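Alkaline phosphatase (Thermus thermophilus, PDB 7KWD) probably removes phosphate groups from phosphorylated compounds as a homodimeric, zinc- and magnesium-dependent alkaline phosphatase. Local coordinates at residues A[69-74]-A[437-442]; A[236-241]-A[286-291]. All blocks are in the same frame, centred on the assembly; numbering follows the deposited sequence.

Contact 1 of 2, residues A[69-74]-A[437-442]; sequences LALERL and PVMLLL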
loop_
_atom_site.group_PDB
_atom_site.type_symbol
_atom_site.label_atom_id
_atom_site.label_comp_id
_atom_site.label_asym_id
_atom_site.label_seq_id
_atom_site.Cartn_x
_atom_site.Cartn_y
_atom_site.Cartn_z
ATOM N N LEU A 69 -17.296 -7.014 -2.329
ATOM C CA LEU A 69 -16.845 -6.256 -3.478
ATOM C C LEU A 69 -16.421 -7.167 -4.621
ATOM O O LEU A 69 -15.699 -8.143 -4.415
ATOM C CB LEU A 69 -15.668 -5.398 -3.001
ATOM C CG LEU A 69 -15.199 -4.187 -3.772
ATOM C CD1 LEU A 69 -16.186 -3.071 -3.647
ATOM C CD2 LEU A 69 -13.853 -3.776 -3.214
ATOM N N ALA A 70 -16.869 -6.847 -5.838
ATOM C CA ALA A 70 -16.485 -7.677 -6.968
ATOM C C ALA A 70 -14.965 -7.749 -7.107
ATOM O O ALA A 70 -14.411 -8.803 -7.425
ATOM C CB ALA A 70 -17.117 -7.170 -8.257
ATOM N N LEU A 71 -14.273 -6.649 -6.858
ATOM C CA LEU A 71 -12.818 -6.667 -6.962
ATOM C C LEU A 71 -12.217 -7.651 -5.953
ATOM O O LEU A 71 -11.261 -8.362 -6.272
ATOM C CB LEU A 71 -12.259 -5.252 -6.766
ATOM C CG LEU A 71 -10.766 -5.134 -7.009
ATOM C CD1 LEU A 71 -10.361 -5.719 -8.356
ATOM C CD2 LEU A 71 -10.268 -3.683 -6.844
ATOM N N GLU A 72 -12.777 -7.743 -4.745
ATOM C CA GLU A 72 -12.269 -8.746 -3.811
ATOM C C GLU A 72 -12.417 -10.153 -4.408
ATOM O O GLU A 72 -11.494 -10.973 -4.345
ATOM C CB GLU A 72 -12.983 -8.681 -2.452
ATOM C CG GLU A 72 -12.525 -9.794 -1.495
ATOM C CD GLU A 72 -13.280 -9.859 -0.162
ATOM O OE1 GLU A 72 -13.931 -8.870 0.210
ATOM O OE2 GLU A 72 -13.232 -10.918 0.501
ATOM N N ARG A 73 -13.594 -10.460 -4.964
ATOM C CA ARG A 73 -13.806 -11.791 -5.544
ATOM C C ARG A 73 -12.775 -12.091 -6.624
ATOM O O ARG A 73 -12.297 -13.229 -6.725
ATOM C CB ARG A 73 -15.212 -11.902 -6.121
ATOM C CG ARG A 73 -16.298 -11.526 -5.117
ATOM C CD ARG A 73 -17.745 -11.633 -5.709
ATOM N NE ARG A 73 -18.735 -10.791 -5.009
ATOM C CZ ARG A 73 -20.051 -11.021 -5.033
ATOM N NH1 ARG A 73 -20.536 -12.052 -5.716
ATOM N NH2 ARG A 73 -20.884 -10.245 -4.358
ATOM N N LEU A 74 -12.436 -11.085 -7.459
ATOM C CA LEU A 74 -11.451 -11.312 -8.507
ATOM C C LEU A 74 -10.059 -11.526 -7.904
ATOM O O LEU A 74 -9.338 -12.453 -8.281
ATOM C CB LEU A 74 -11.425 -10.159 -9.519
ATOM C CG LEU A 74 -12.702 -9.844 -10.269
ATOM C CD1 LEU A 74 -12.525 -8.891 -11.407
ATOM C CD2 LEU A 74 -13.342 -11.115 -10.760
ATOM N N PRO A 437 4.257 -0.107 -5.241
ATOM C CA PRO A 437 3.729 -0.984 -6.300
ATOM C C PRO A 437 2.230 -1.199 -6.115
ATOM O O PRO A 437 1.705 -1.125 -5.001
ATOM C CB PRO A 437 4.520 -2.281 -6.127
ATOM C CG PRO A 437 5.076 -2.228 -4.743
ATOM C CD PRO A 437 5.246 -0.783 -4.393
ATOM N N VAL A 438 1.525 -1.423 -7.226
ATOM C CA VAL A 438 0.068 -1.447 -7.211
ATOM C C VAL A 438 -0.460 -2.633 -8.021
ATOM O O VAL A 438 0.288 -3.400 -8.626
ATOM C CB VAL A 438 -0.528 -0.125 -7.740
ATOM C CG1 VAL A 438 -0.222 0.984 -6.743
ATOM C CG2 VAL A 438 0.053 0.176 -9.113
ATOM N N MET A 439 -1.783 -2.750 -8.000
ATOM C CA MET A 439 -2.496 -3.925 -8.486
ATOM C C MET A 439 -2.358 -4.149 -9.984
ATOM O O MET A 439 -2.499 -3.235 -10.788
ATOM C CB MET A 439 -3.971 -3.760 -8.156
ATOM C CG MET A 439 -4.893 -4.790 -8.757
ATOM S SD MET A 439 -6.603 -4.424 -8.327
ATOM C CE MET A 439 -7.008 -3.127 -9.406
ATOM N N LEU A 440 -2.150 -5.421 -10.355
ATOM C CA LEU A 440 -2.303 -5.896 -11.729
ATOM C C LEU A 440 -3.055 -7.219 -11.685
ATOM O O LEU A 440 -2.627 -8.147 -10.986
ATOM C CB LEU A 440 -0.957 -6.103 -12.411
ATOM C CG LEU A 440 -0.905 -6.891 -13.723
ATOM C CD1 LEU A 440 -1.663 -6.221 -14.892
ATOM C CD2 LEU A 440 0.537 -7.034 -14.106
ATOM N N LEU A 441 -4.136 -7.308 -12.450
ATOM C CA LEU A 441 -5.043 -8.451 -12.383
ATOM C C LEU A 441 -5.493 -8.859 -13.775
ATOM O O LEU A 441 -5.853 -8.005 -14.587
ATOM C CB LEU A 441 -6.271 -8.113 -11.531
ATOM C CG LEU A 441 -7.573 -8.917 -11.622
ATOM C CD1 LEU A 441 -7.410 -10.232 -10.925
ATOM C CD2 LEU A 441 -8.681 -8.127 -10.944
ATOM N N LEU A 442 -5.537 -10.167 -14.015
ATOM C CA LEU A 442 -5.917 -10.734 -15.301
ATOM C C LEU A 442 -7.194 -11.547 -15.172
ATOM O O LEU A 442 -7.302 -12.428 -14.309
ATOM C CB LEU A 442 -4.829 -11.641 -15.858
ATOM C CG LEU A 442 -3.448 -10.994 -15.995
ATOM C CD1 LEU A 442 -2.419 -12.046 -16.464
ATOM C CD2 LEU A 442 -3.524 -9.867 -16.957
#
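Leu71 and Leu74 of helix 70-75 pack on Met439 and Leu441 of strand 438-443, a helix-on-strand contact in the alpha/beta fold of the alkaline phosphatase family. The short axes cross at 72°, with a closest approach of 10.6 Å. No hydrogen bond joins the segments, so the contact is purely apolar.

The tight part centres on Leu441. Its CD2 lies 3.7 Å from Leu74 CB and 3.9 Å from Leu71 CD1, so one methyl touches two residues about a turn apart on the helix. Leu74 and Leu441 meet nearly at right angles, whereas Leu71 and Leu441 run past each other in opposite directions. Leu71 meets Met439 tip to tip. The Met439 chain runs straight through chi2, -178°, which carries SD to the Leu71 methyls; the bend at chi3, 77°, then sets CE beside Leu71 CD2. Phe49 and Trp51 also pack on Met439, whose side chain is about 13 Å from a bound zinc ion.

The other side of the helix is polar. Arg73 there is partly exposed, and its NH2 is hydrogen-bonded to Val68 O. Glu72 is buried instead, in a salt bridge with Arg62 and a hydrogen bond to Ala27 N of the second subunit. Within the apolar part, Met439 SD is equidistant from the two Leu71 methyls, 4.0 Å from CD1 and 4.0 Å from CD2.

Contact 2 of 2, residues A[236-241]-A[286-291]; sequences DRRFQG and TLWDVL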
loop_
_atom_site.group_PDB
_atom_site.type_symbol
_atom_site.label_atom_id
_atom_site.label_comp_id
_atom_site.label_asym_id
_atom_site.label_seq_id
_atom_site.Cartn_x
_atom_site.Cartn_y
_atom_site.Cartn_z
ATOM N N ASP A 236 -21.049 12.649 -6.107
ATOM C CA ASP A 236 -21.832 13.824 -6.476
ATOM C C ASP A 236 -22.952 13.437 -7.436
ATOM O O ASP A 236 -24.094 13.869 -7.263
ATOM C CB ASP A 236 -20.895 14.885 -7.063
ATOM C CG ASP A 236 -19.843 15.371 -6.053
ATOM O OD1 ASP A 236 -20.165 15.471 -4.856
ATOM O OD2 ASP A 236 -18.686 15.663 -6.447
ATOM N N ARG A 237 -22.665 12.574 -8.409
ATOM C CA ARG A 237 -23.713 12.084 -9.293
ATOM C C ARG A 237 -24.824 11.419 -8.494
ATOM O O ARG A 237 -26.013 11.631 -8.772
ATOM C CB ARG A 237 -23.109 11.096 -10.299
ATOM C CG ARG A 237 -24.095 10.426 -11.234
ATOM C CD ARG A 237 -23.520 9.126 -11.825
ATOM N NE ARG A 237 -23.709 8.057 -10.857
ATOM C CZ ARG A 237 -24.857 7.403 -10.703
ATOM N NH1 ARG A 237 -25.892 7.701 -11.481
ATOM N NH2 ARG A 237 -24.965 6.445 -9.798
ATOM N N ARG A 238 -24.445 10.593 -7.512
ATOM C CA ARG A 238 -25.396 9.757 -6.792
ATOM C C ARG A 238 -26.299 10.593 -5.888
ATOM O O ARG A 238 -27.516 10.404 -5.886
ATOM C CB ARG A 238 -24.644 8.706 -5.966
ATOM C CG ARG A 238 -25.542 7.705 -5.222
ATOM C CD ARG A 238 -24.723 6.514 -4.661
ATOM N NE ARG A 238 -24.296 5.661 -5.768
ATOM C CZ ARG A 238 -25.000 4.634 -6.214
ATOM N NH1 ARG A 238 -26.140 4.316 -5.614
ATOM N NH2 ARG A 238 -24.559 3.917 -7.245
ATOM N N PHE A 239 -25.723 11.529 -5.132
ATOM C CA PHE A 239 -26.436 12.212 -4.062
ATOM C C PHE A 239 -26.798 13.658 -4.350
ATOM O O PHE A 239 -27.593 14.223 -3.601
ATOM C CB PHE A 239 -25.607 12.168 -2.779
ATOM C CG PHE A 239 -25.366 10.797 -2.291
ATOM C CD1 PHE A 239 -26.428 9.979 -1.945
ATOM C CD2 PHE A 239 -24.089 10.303 -2.200
ATOM C CE1 PHE A 239 -26.207 8.695 -1.504
ATOM C CE2 PHE A 239 -23.867 9.021 -1.750
ATOM C CZ PHE A 239 -24.924 8.218 -1.404
ATOM N N GLN A 240 -26.236 14.278 -5.380
ATOM C CA GLN A 240 -26.549 15.655 -5.698
ATOM C C GLN A 240 -27.292 15.784 -7.016
ATOM O O GLN A 240 -27.355 16.877 -7.566
ATOM C CB GLN A 240 -25.283 16.517 -5.745
ATOM C CG GLN A 240 -24.452 16.448 -4.517
ATOM C CD GLN A 240 -25.161 17.045 -3.315
ATOM O OE1 GLN A 240 -25.895 18.023 -3.451
ATOM N NE2 GLN A 240 -24.932 16.461 -2.118
ATOM N N GLY A 241 -27.796 14.680 -7.564
ATOM C CA GLY A 241 -28.684 14.735 -8.697
ATOM C C GLY A 241 -28.093 15.262 -9.980
ATOM O O GLY A 241 -28.837 15.702 -10.850
ATOM N N THR A 286 -13.262 8.986 -2.898
ATOM C CA THR A 286 -12.505 7.831 -3.376
ATOM C C THR A 286 -13.341 6.568 -3.314
ATOM O O THR A 286 -13.388 5.788 -4.272
ATOM C CB THR A 286 -11.245 7.660 -2.542
ATOM O OG1 THR A 286 -10.468 8.849 -2.649
ATOM C CG2 THR A 286 -10.465 6.456 -3.016
ATOM N N LEU A 287 -14.014 6.361 -2.193
ATOM C CA LEU A 287 -14.814 5.171 -2.009
ATOM C C LEU A 287 -15.868 5.040 -3.095
ATOM O O LEU A 287 -16.037 3.964 -3.669
ATOM C CB LEU A 287 -15.477 5.197 -0.634
ATOM C CG LEU A 287 -16.646 4.237 -0.442
ATOM C CD1 LEU A 287 -16.140 2.803 -0.382
ATOM C CD2 LEU A 287 -17.398 4.548 0.866
ATOM N N TRP A 288 -16.620 6.119 -3.367
ATOM C CA TRP A 288 -17.715 5.995 -4.321
ATOM C C TRP A 288 -17.205 5.813 -5.749
ATOM O O TRP A 288 -17.865 5.132 -6.540
ATOM C CB TRP A 288 -18.692 7.186 -4.197
ATOM C CG TRP A 288 -19.634 6.905 -3.065
ATOM C CD1 TRP A 288 -19.609 7.457 -1.830
ATOM C CD2 TRP A 288 -20.702 5.948 -3.052
ATOM N NE1 TRP A 288 -20.592 6.922 -1.054
ATOM C CE2 TRP A 288 -21.283 5.992 -1.781
ATOM C CE3 TRP A 288 -21.226 5.076 -3.995
ATOM C CZ2 TRP A 288 -22.357 5.183 -1.422
ATOM C CZ3 TRP A 288 -22.303 4.272 -3.640
ATOM C CH2 TRP A 288 -22.857 4.338 -2.366
ATOM N N ASP A 289 -16.039 6.365 -6.097
ATOM C CA ASP A 289 -15.499 6.082 -7.431
ATOM C C ASP A 289 -14.948 4.660 -7.502
ATOM O O ASP A 289 -14.969 4.024 -8.567
ATOM C CB ASP A 289 -14.427 7.113 -7.822
ATOM C CG ASP A 289 -15.026 8.330 -8.544
ATOM O OD1 ASP A 289 -16.107 8.777 -8.113
ATOM O OD2 ASP A 289 -14.463 8.813 -9.565
ATOM N N VAL A 290 -14.502 4.120 -6.374
ATOM C CA VAL A 290 -14.113 2.720 -6.362
ATOM C C VAL A 290 -15.336 1.836 -6.480
ATOM O O VAL A 290 -15.294 0.801 -7.152
ATOM C CB VAL A 290 -13.318 2.387 -5.092
ATOM C CG1 VAL A 290 -13.071 0.881 -5.015
ATOM C CG2 VAL A 290 -11.997 3.117 -5.114
ATOM N N LEU A 291 -16.450 2.235 -5.828
ATOM C CA LEU A 291 -17.690 1.467 -5.913
ATOM C C LEU A 291 -18.301 1.599 -7.308
ATOM O O LEU A 291 -18.832 0.634 -7.854
ATOM C CB LEU A 291 -18.704 1.919 -4.849
ATOM C CG LEU A 291 -18.265 1.694 -3.410
ATOM C CD1 LEU A 291 -19.371 2.009 -2.434
ATOM C CD2 LEU A 291 -17.834 0.244 -3.156
#
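Arg238 and Trp288 have the closest CA atoms of the two segments, 8.9 Å apart. Segment 236-241 holds the end of helix 234-239, and Gln240 is the first residue to leave helical geometry. Segment 286-291 lies within the long helix 283-306. The contact is a helix-to-helix packing built round one tryptophan, away from the metal sites of the alkaline phosphatase fold.

Trp288 presents one indole face to both Arg238 and Phe239. Phe239 comes edge-on, in a T-shaped stack with the planes at 85° and the centroid of its ring 5.6 Å from that of the Trp288 six-membered ring. The CE2-CZ edge leads, with Phe239 CE2 4.0 Å from Trp288 NE1 and CZ 4.0 Å from Trp288 CZ2. Arg238 makes a CH-pi contact through CD, which stands 3.8 Å from the centroid of the same Trp288 ring.

The Arg238 chain is extended as far as CD, then bends at chi3, -72°. This turn brings NE above and just beyond the CZ3 rim of the indole, and the guanidinium runs outward from there with its plane 21° from the ring. Glu234 holds the charged group by a salt bridge to NE, which probably limits its rotation. Arg238 CG also covers one face of the Phe239 ring, so each of the three side chains touches the other two. Leu291 CD1 backs the opposite face of the indole. At the rim, Arg238 NE comes within 3.2 Å of Trp288 CZ3.

How the contacts relate
Contact 1 lies in the core, and all four of its touching residues are buried. Contact 2 is nearer the surface: Trp288 is buried, but Arg238 and Phe239 are partly exposed. The chemistry follows. Contact 1 uses aliphatic groups and a thioether, while contact 2 combines aromatic rings with a charged arginine. Helix 283-306 serves both. It supplies one segment of contact 2, and farther along its Asp294 accepts hydrogen bonds from the backbone N atoms of Ala70 and Leu71. The contacts also meet directly, Leu69 CD1 lying 3.7 Å from Leu291 CD2. In sequence, contact 2 is nested inside the span closed by contact 1.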